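Local structure of transcriptional regulator, LacI family (Lactobacillus brevis, 3JY6) at residues A[12-17]-A[40-45]; A[121-126]-A[180-185]; A[127-132]-A[154-159]. The protein probably acts as a DNA-binding transcriptional regulator of the LacI family, its periplasmic-binding-protein-like domain pairing into a dimer. All blocks are in the same frame, centred on the assembly; numbering follows the deposited sequence.

Contact 1: A[12-17]-A[40-45]; sequences VIVANI and GVLFDA
Val14 and Leu42 meet on one face of a parallel strand pair, their side chains crossing at about a right angle with Val14 CG1 3.6 Å from Leu42 CD1. On the other face Ile13 CG1 rests against Phe43 CB at 3.8 Å, while Val12 O lies at the edge of the Phe43 ring, near its plane, on the CD2 side. Four backbone bonds close this tightly packed part, from Val12 N to Val41 O, Phe43 N to Val12 O, Val14 N to Phe43 O and Ala45 N to Val14 O. Helix 20-34 packs on the face of Val12, Val14 and Leu42, and helix 49-60 on that of Ile13 and Phe43. Asp44, with CG anti to its backbone N (chi1 174°), makes a buried closure over the strand end: OD1 accepts Ile17 N at 3.1 Å, the donor lying well above the carboxylate plane, and Ile17 CG1 sits 3.6 Å from Asp44 CG. Only around the partly exposed Ala15 and Asn16 is the contact looser. Asp44 OD2 forms a salt bridge with Lys27 of the second subunit, whose NZ also bonds Asn16 OD1, while Asn16 OD1 accepts Asp18 N in its own chain. Leu42 meets its counterpart across the dimer interface. Strand 9-14, helix 20-34 and strand 39-44 form the right-handed beta-alpha-beta crossover typical of periplasmic-binding-protein-like domains.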
loop_
_atom_site.group_PDB
_atom_site.type_symbol
_atom_site.label_atom_id
_atom_site.label_comp_id
_atom_site.label_asym_id
_atom_site.label_seq_id
_atom_site.Cartn_x
_atom_site.Cartn_y
_atom_site.Cartn_z
ATOM N N VAL A 12 11.226 3.114 -11.930
ATOM C CA VAL A 12 11.435 2.554 -10.610
ATOM C C VAL A 12 10.695 1.218 -10.597
ATOM O O VAL A 12 9.480 1.184 -10.746
ATOM C CB VAL A 12 10.878 3.484 -9.524
ATOM C CG1 VAL A 12 11.231 2.936 -8.152
ATOM C CG2 VAL A 12 11.448 4.912 -9.707
ATOM N N ILE A 13 11.422 0.118 -10.458
ATOM C CA ILE A 13 10.757 -1.186 -10.433
ATOM C C ILE A 13 10.773 -1.741 -9.015
ATOM O O ILE A 13 11.840 -2.005 -8.467
ATOM C CB ILE A 13 11.454 -2.225 -11.364
ATOM C CG1 ILE A 13 11.406 -1.768 -12.821
ATOM C CG2 ILE A 13 10.732 -3.560 -11.289
ATOM C CD1 ILE A 13 12.055 -2.788 -13.804
ATOM N N VAL A 14 9.595 -1.911 -8.418
ATOM C CA VAL A 14 9.538 -2.465 -7.065
ATOM C C VAL A 14 9.107 -3.927 -7.111
ATOM O O VAL A 14 8.481 -4.372 -8.073
ATOM C CB VAL A 14 8.578 -1.666 -6.150
ATOM C CG1 VAL A 14 9.023 -0.220 -6.111
ATOM C CG2 VAL A 14 7.139 -1.772 -6.647
ATOM N N ALA A 15 9.470 -4.673 -6.073
ATOM C CA ALA A 15 9.132 -6.083 -5.976
ATOM C C ALA A 15 7.625 -6.311 -6.040
ATOM O O ALA A 15 7.148 -7.180 -6.758
ATOM C CB ALA A 15 9.720 -6.664 -4.666
ATOM N N ASN A 16 6.868 -5.514 -5.299
ATOM C CA ASN A 16 5.409 -5.651 -5.283
ATOM C C ASN A 16 4.798 -4.360 -4.724
ATOM O O ASN A 16 5.122 -3.942 -3.612
ATOM C CB ASN A 16 5.010 -6.838 -4.404
ATOM C CG ASN A 16 3.547 -7.215 -4.555
ATOM O OD1 ASN A 16 2.699 -6.374 -4.867
ATOM N ND2 ASN A 16 3.241 -8.484 -4.314
ATOM N N ILE A 17 3.926 -3.715 -5.486
ATOM C CA ILE A 17 3.350 -2.487 -4.977
ATOM C C ILE A 17 2.430 -2.666 -3.769
ATOM O O ILE A 17 2.053 -1.682 -3.142
ATOM C CB ILE A 17 2.597 -1.696 -6.075
ATOM C CG1 ILE A 17 1.535 -2.572 -6.735
ATOM C CG2 ILE A 17 3.603 -1.152 -7.086
ATOM C CD1 ILE A 17 0.647 -1.789 -7.661
ATOM N N GLY A 40 9.660 10.305 -11.507
ATOM C CA GLY A 40 9.697 8.891 -11.193
ATOM C C GLY A 40 8.481 8.215 -11.801
ATOM O O GLY A 40 7.380 8.771 -11.812
ATOM N N VAL A 41 8.689 7.018 -12.330
ATOM C CA VAL A 41 7.634 6.235 -12.938
ATOM C C VAL A 41 7.671 4.889 -12.217
ATOM O O VAL A 41 8.722 4.250 -12.163
ATOM C CB VAL A 41 7.918 6.019 -14.434
ATOM C CG1 VAL A 41 6.883 5.095 -15.016
ATOM C CG2 VAL A 41 7.929 7.370 -15.181
ATOM N N LEU A 42 6.530 4.449 -11.689
ATOM C CA LEU A 42 6.485 3.195 -10.945
ATOM C C LEU A 42 6.052 1.969 -11.743
ATOM O O LEU A 42 5.025 1.973 -12.435
ATOM C CB LEU A 42 5.594 3.358 -9.707
ATOM C CG LEU A 42 5.538 2.225 -8.664
ATOM C CD1 LEU A 42 6.937 1.841 -8.178
ATOM C CD2 LEU A 42 4.713 2.715 -7.467
ATOM N N PHE A 43 6.859 0.920 -11.635
ATOM C CA PHE A 43 6.605 -0.342 -12.313
ATOM C C PHE A 43 6.474 -1.398 -11.218
ATOM O O PHE A 43 7.248 -1.400 -10.254
ATOM C CB PHE A 43 7.782 -0.710 -13.232
ATOM C CG PHE A 43 7.886 0.142 -14.473
ATOM C CD1 PHE A 43 7.248 -0.237 -15.651
ATOM C CD2 PHE A 43 8.600 1.337 -14.453
ATOM C CE1 PHE A 43 7.318 0.567 -16.796
ATOM C CE2 PHE A 43 8.675 2.145 -15.587
ATOM C CZ PHE A 43 8.030 1.758 -16.762
ATOM N N ASP A 44 5.514 -2.301 -11.392
ATOM C CA ASP A 44 5.239 -3.362 -10.427
ATOM C C ASP A 44 5.695 -4.738 -10.943
ATOM O O ASP A 44 5.126 -5.281 -11.882
ATOM C CB ASP A 44 3.730 -3.349 -10.121
ATOM C CG ASP A 44 3.280 -4.502 -9.246
ATOM O OD1 ASP A 44 4.022 -4.905 -8.322
ATOM O OD2 ASP A 44 2.151 -4.991 -9.483
ATOM N N ALA A 45 6.732 -5.294 -10.326
ATOM C CA ALA A 45 7.234 -6.607 -10.729
ATOM C C ALA A 45 6.220 -7.692 -10.337
ATOM O O ALA A 45 6.257 -8.816 -10.853
ATOM C CB ALA A 45 8.586 -6.869 -10.091
#

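Contact 2: A[121-126]-A[180-185]; sequences QGYQHV and DQKTVA
The end of the Lys182 side chain, CE and NZ, lies over one face of the Tyr123 ring, where two adjacent parallel strands of a Rossmann-like sheet begin. Its CE stands 3.6 Å from the ring centroid in a CH-pi contact, offset toward the rim, and NZ makes a cation-pi contact at 4.0 Å. A bend at chi3 (72°) swings CE onto the ring; NZ then reaches Gln121 O at 2.8 Å. That carbonyl lies just past helix 107-119, next to Gly122, whose positive phi closes a Schellman motif. Val184 CG2 presses on Tyr123 CB at 3.3 Å. Behind this cluster the backbones pair: Lys182 O accepts His125 N and, weakly, Gln124 N, and His125 O accepts Val184 N. Farther along, His125 and Thr183 lie side by side, pointing the same way. The imidazole is gripped at both nitrogens, ND1 by Thr183 OG1 and NE2 by Asp154 OD2 on the neighbouring strand 152-158, which would fix the rotation of the ring. Thr183 OG1 is held in turn by donating to Gln181 O at 2.9 Å, from above the carbonyl plane. His125 ND1 donates to Thr183 OG1 at 2.8 Å, the hydroxyl oxygen lying 19° out of the imidazole plane.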
loop_
_atom_site.group_PDB
_atom_site.type_symbol
_atom_site.label_atom_id
_atom_site.label_comp_id
_atom_site.label_asym_id
_atom_site.label_seq_id
_atom_site.Cartn_x
_atom_site.Cartn_y
_atom_site.Cartn_z
ATOM N N GLN A 121 15.073 -7.696 28.275
ATOM C CA GLN A 121 13.794 -7.548 28.950
ATOM C C GLN A 121 13.264 -8.901 29.405
ATOM O O GLN A 121 12.165 -8.985 29.946
ATOM C CB GLN A 121 12.762 -6.878 28.040
ATOM C CG GLN A 121 13.168 -5.501 27.566
ATOM C CD GLN A 121 12.022 -4.503 27.592
ATOM O OE1 GLN A 121 10.969 -4.716 26.978
ATOM N NE2 GLN A 121 12.226 -3.398 28.307
ATOM N N GLY A 122 14.038 -9.954 29.166
ATOM C CA GLY A 122 13.615 -11.278 29.588
ATOM C C GLY A 122 13.205 -12.277 28.522
ATOM O O GLY A 122 13.198 -13.470 28.781
ATOM N N TYR A 123 12.848 -11.796 27.338
ATOM C CA TYR A 123 12.429 -12.656 26.234
ATOM C C TYR A 123 13.634 -13.410 25.666
ATOM O O TYR A 123 14.404 -12.865 24.872
ATOM C CB TYR A 123 11.772 -11.792 25.150
ATOM C CG TYR A 123 10.600 -10.987 25.667
ATOM C CD1 TYR A 123 9.350 -11.574 25.829
ATOM C CD2 TYR A 123 10.754 -9.647 26.037
ATOM C CE1 TYR A 123 8.278 -10.854 26.346
ATOM C CE2 TYR A 123 9.691 -8.913 26.561
ATOM C CZ TYR A 123 8.453 -9.525 26.715
ATOM O OH TYR A 123 7.396 -8.823 27.244
ATOM N N GLN A 124 13.786 -14.666 26.068
ATOM C CA GLN A 124 14.918 -15.487 25.630
ATOM C C GLN A 124 14.590 -16.379 24.435
ATOM O O GLN A 124 15.483 -16.824 23.704
ATOM C CB GLN A 124 15.377 -16.375 26.793
ATOM C CG GLN A 124 15.442 -15.660 28.133
ATOM C CD GLN A 124 16.760 -14.953 28.360
ATOM O OE1 GLN A 124 17.783 -15.586 28.626
ATOM N NE2 GLN A 124 16.745 -13.633 28.253
ATOM N N HIS A 125 13.305 -16.644 24.246
ATOM C CA HIS A 125 12.852 -17.516 23.173
ATOM C C HIS A 125 12.309 -16.727 21.987
ATOM O O HIS A 125 11.268 -16.078 22.088
ATOM C CB HIS A 125 11.784 -18.454 23.732
ATOM C CG HIS A 125 11.109 -19.300 22.702
ATOM N ND1 HIS A 125 9.749 -19.514 22.705
ATOM C CD2 HIS A 125 11.597 -19.988 21.644
ATOM C CE1 HIS A 125 9.425 -20.294 21.692
ATOM N NE2 HIS A 125 10.529 -20.597 21.032
ATOM N N VAL A 126 13.010 -16.785 20.861
ATOM C CA VAL A 126 12.572 -16.054 19.683
ATOM C C VAL A 126 11.926 -16.957 18.643
ATOM O O VAL A 126 12.469 -17.996 18.268
ATOM C CB VAL A 126 13.742 -15.299 19.027
ATOM C CG1 VAL A 126 13.207 -14.356 17.946
ATOM C CG2 VAL A 126 14.516 -14.529 20.080
ATOM N N ASP A 180 8.001 -22.318 28.687
ATOM C CA ASP A 180 7.750 -21.175 29.558
ATOM C C ASP A 180 8.656 -19.967 29.370
ATOM O O ASP A 180 8.418 -18.918 29.972
ATOM C CB ASP A 180 7.787 -21.611 31.020
ATOM C CG ASP A 180 6.605 -22.477 31.390
ATOM O OD1 ASP A 180 5.523 -22.304 30.781
ATOM O OD2 ASP A 180 6.746 -23.322 32.299
ATOM N N GLN A 181 9.691 -20.105 28.549
ATOM C CA GLN A 181 10.582 -18.980 28.301
ATOM C C GLN A 181 9.768 -17.819 27.735
ATOM O O GLN A 181 8.873 -18.040 26.917
ATOM C CB GLN A 181 11.695 -19.394 27.320
ATOM C CG GLN A 181 12.930 -19.960 28.026
ATOM C CD GLN A 181 13.980 -20.557 27.088
ATOM O OE1 GLN A 181 14.240 -20.043 25.994
ATOM N NE2 GLN A 181 14.610 -21.644 27.535
ATOM N N LYS A 182 10.039 -16.595 28.198
ATOM C CA LYS A 182 9.335 -15.426 27.670
ATOM C C LYS A 182 9.676 -15.480 26.197
ATOM O O LYS A 182 10.810 -15.793 25.830
ATOM C CB LYS A 182 9.845 -14.112 28.285
ATOM C CG LYS A 182 9.347 -13.846 29.694
ATOM C CD LYS A 182 9.851 -12.506 30.250
ATOM C CE LYS A 182 9.180 -11.307 29.582
ATOM N NZ LYS A 182 9.557 -10.005 30.224
ATOM N N THR A 183 8.696 -15.170 25.359
ATOM C CA THR A 183 8.878 -15.276 23.920
ATOM C C THR A 183 8.585 -14.022 23.108
ATOM O O THR A 183 7.673 -13.264 23.434
ATOM C CB THR A 183 7.976 -16.404 23.378
ATOM O OG1 THR A 183 8.242 -17.609 24.100
ATOM C CG2 THR A 183 8.223 -16.636 21.885
ATOM N N VAL A 184 9.363 -13.828 22.043
ATOM C CA VAL A 184 9.169 -12.716 21.112
ATOM C C VAL A 184 8.866 -13.317 19.739
ATOM O O VAL A 184 9.675 -14.092 19.210
ATOM C CB VAL A 184 10.436 -11.878 20.843
ATOM C CG1 VAL A 184 10.057 -10.420 20.664
ATOM C CG2 VAL A 184 11.473 -12.104 21.890
ATOM N N ALA A 185 7.722 -12.964 19.166
ATOM C CA ALA A 185 7.386 -13.430 17.828
ATOM C C ALA A 185 8.022 -12.328 16.963
ATOM O O ALA A 185 7.629 -11.163 17.055
ATOM C CB ALA A 185 5.875 -13.473 17.644
#

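Contact 3: A[127-132]-A[154-159]; sequences VVLTSE and DVLEVS
Leu129 meets Leu156 and Val158 on one face of the parallel strand pair 127-131 and 154-158. From CB its chain runs to CG, anti to the backbone N (chi1 179°), and chi2 (58°) then places CD1, the atom that touches the opposite strand. Leu129 CD1 sits 3.6 Å from Leu156 O and 3.8 Å from Leu156 CG. It also lies 3.7 Å from Val158 CG2, where the Leu129 and Val158 side chains cross at a slant. On the reverse face Thr130 CG2 touches both Val155 CG2 and Glu157 CG, each at 4.1 Å, the threonine and glutamate side chains lying side by side. Thr130 OG1 turns to its own strand and bonds Ser131 O in the carbonyl plane, on a lone pair. The backbone ladder alternates in direction: Val128 N to Asp154 O, Leu156 N to Val128 O, Thr130 N to Leu156 O, Val158 N to Thr130 O. It fades into a weak bond from Glu132 N to Val158 O. Beyond it Ser159 OG donates to Glu132 OE2 at 3.0 Å, from above the carboxylate plane. Helix 165-177 packs on the face of Val127 and Leu156, with Trp192 of helix 190-196 against Leu129 and Val158; helix 137-147, which connects the two strands, reaches Val128 from the reverse face, and strand 183-187 continues the sheet beyond 125-131.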
loop_
_atom_site.group_PDB
_atom_site.type_symbol
_atom_site.label_atom_id
_atom_site.label_comp_id
_atom_site.label_asym_id
_atom_site.label_seq_id
_atom_site.Cartn_x
_atom_site.Cartn_y
_atom_site.Cartn_z
ATOM N N VAL A 127 10.746 -16.551 18.194
ATOM C CA VAL A 127 10.001 -17.285 17.186
ATOM C C VAL A 127 10.048 -16.429 15.936
ATOM O O VAL A 127 9.380 -15.401 15.841
ATOM C CB VAL A 127 8.534 -17.506 17.626
ATOM C CG1 VAL A 127 7.742 -18.165 16.498
ATOM C CG2 VAL A 127 8.492 -18.392 18.865
ATOM N N VAL A 128 10.865 -16.854 14.981
ATOM C CA VAL A 128 11.036 -16.129 13.732
ATOM C C VAL A 128 9.977 -16.511 12.699
ATOM O O VAL A 128 9.817 -17.685 12.369
ATOM C CB VAL A 128 12.422 -16.415 13.129
ATOM C CG1 VAL A 128 12.628 -15.574 11.886
ATOM C CG2 VAL A 128 13.514 -16.151 14.157
ATOM N N LEU A 129 9.251 -15.518 12.197
ATOM C CA LEU A 129 8.234 -15.748 11.171
ATOM C C LEU A 129 8.789 -15.089 9.913
ATOM O O LEU A 129 9.070 -13.883 9.916
ATOM C CB LEU A 129 6.908 -15.108 11.571
ATOM C CG LEU A 129 5.735 -15.232 10.593
ATOM C CD1 LEU A 129 5.423 -16.709 10.302
ATOM C CD2 LEU A 129 4.523 -14.520 11.187
ATOM N N THR A 130 8.933 -15.858 8.833
ATOM C CA THR A 130 9.530 -15.298 7.620
ATOM C C THR A 130 9.145 -15.973 6.298
ATOM O O THR A 130 8.570 -17.068 6.272
ATOM C CB THR A 130 11.071 -15.381 7.732
ATOM O OG1 THR A 130 11.688 -14.760 6.604
ATOM C CG2 THR A 130 11.511 -16.838 7.766
ATOM N N SER A 131 9.462 -15.300 5.197
ATOM C CA SER A 131 9.239 -15.887 3.884
ATOM C C SER A 131 10.491 -16.755 3.763
ATOM O O SER A 131 11.473 -16.506 4.457
ATOM C CB SER A 131 9.225 -14.824 2.788
ATOM O OG SER A 131 8.105 -13.966 2.931
ATOM N N GLU A 132 10.466 -17.764 2.899
ATOM C CA GLU A 132 11.608 -18.662 2.747
ATOM C C GLU A 132 12.983 -17.994 2.751
ATOM O O GLU A 132 13.260 -17.104 1.942
ATOM C CB GLU A 132 11.421 -19.510 1.487
ATOM C CG GLU A 132 10.227 -20.453 1.602
ATOM C CD GLU A 132 10.003 -21.281 0.353
ATOM O OE1 GLU A 132 10.940 -22.004 -0.061
ATOM O OE2 GLU A 132 8.890 -21.209 -0.212
ATOM N N ASP A 154 13.411 -20.460 17.151
ATOM C CA ASP A 154 12.691 -21.380 16.284
ATOM C C ASP A 154 12.304 -20.590 15.044
ATOM O O ASP A 154 12.101 -19.378 15.120
ATOM C CB ASP A 154 11.447 -21.903 16.992
ATOM C CG ASP A 154 11.788 -22.789 18.173
ATOM O OD1 ASP A 154 12.525 -23.787 17.976
ATOM O OD2 ASP A 154 11.320 -22.494 19.298
ATOM N N VAL A 155 12.203 -21.252 13.900
ATOM C CA VAL A 155 11.863 -20.538 12.672
ATOM C C VAL A 155 10.660 -21.107 11.939
ATOM O O VAL A 155 10.512 -22.317 11.824
ATOM C CB VAL A 155 13.074 -20.507 11.712
ATOM C CG1 VAL A 155 13.481 -21.908 11.350
ATOM C CG2 VAL A 155 12.740 -19.717 10.455
ATOM N N LEU A 156 9.796 -20.220 11.458
ATOM C CA LEU A 156 8.608 -20.621 10.716
ATOM C C LEU A 156 8.584 -19.964 9.346
ATOM O O LEU A 156 8.170 -18.807 9.185
ATOM C CB LEU A 156 7.330 -20.268 11.481
ATOM C CG LEU A 156 6.013 -20.410 10.706
ATOM C CD1 LEU A 156 5.966 -21.731 9.950
ATOM C CD2 LEU A 156 4.845 -20.302 11.664
ATOM N N GLU A 157 9.037 -20.727 8.361
ATOM C CA GLU A 157 9.079 -20.275 6.985
ATOM C C GLU A 157 7.709 -20.404 6.343
ATOM O O GLU A 157 7.017 -21.410 6.515
ATOM C CB GLU A 157 10.112 -21.091 6.220
ATOM C CG GLU A 157 11.522 -20.815 6.694
ATOM C CD GLU A 157 12.557 -21.660 5.995
ATOM O OE1 GLU A 157 12.846 -22.780 6.470
ATOM O OE2 GLU A 157 13.078 -21.198 4.959
ATOM N N VAL A 158 7.320 -19.356 5.623
ATOM C CA VAL A 158 6.042 -19.301 4.928
ATOM C C VAL A 158 6.378 -19.194 3.445
ATOM O O VAL A 158 7.322 -18.497 3.066
ATOM C CB VAL A 158 5.235 -18.049 5.343
ATOM C CG1 VAL A 158 3.906 -18.025 4.621
ATOM C CG2 VAL A 158 5.015 -18.039 6.850
ATOM N N SER A 159 5.624 -19.893 2.606
ATOM C CA SER A 159 5.855 -19.854 1.164
ATOM C C SER A 159 4.908 -18.821 0.563
ATOM O O SER A 159 3.698 -19.054 0.486
ATOM C CB SER A 159 5.584 -21.230 0.547
ATOM O OG SER A 159 6.400 -22.233 1.129
#

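How the contacts relate
Contacts 2 and 3 share strand 125-131, flanked by strand 183-187 on one edge and strand 152-158 on the other, and contact 3 is nested within the chain loop that contact 2 closes. Their centres are about 17 Å apart, yet they touch: Val126 O lies 2.9 Å from Asp154 N, and Thr183 CG2 packs 3.5 Å from Val127 CG2. Contact 1 belongs to the other parallel sheet, opposite them about the chain's centre, its centre about 26 Å from that of contact 3 and about 37 Å from that of contact 2. This two-sheet division matches the paired lobes of periplasmic-binding-protein-like domains, in which effectors of relatives bind between the lobes. Of the three, contact 1 alone touches the second subunit.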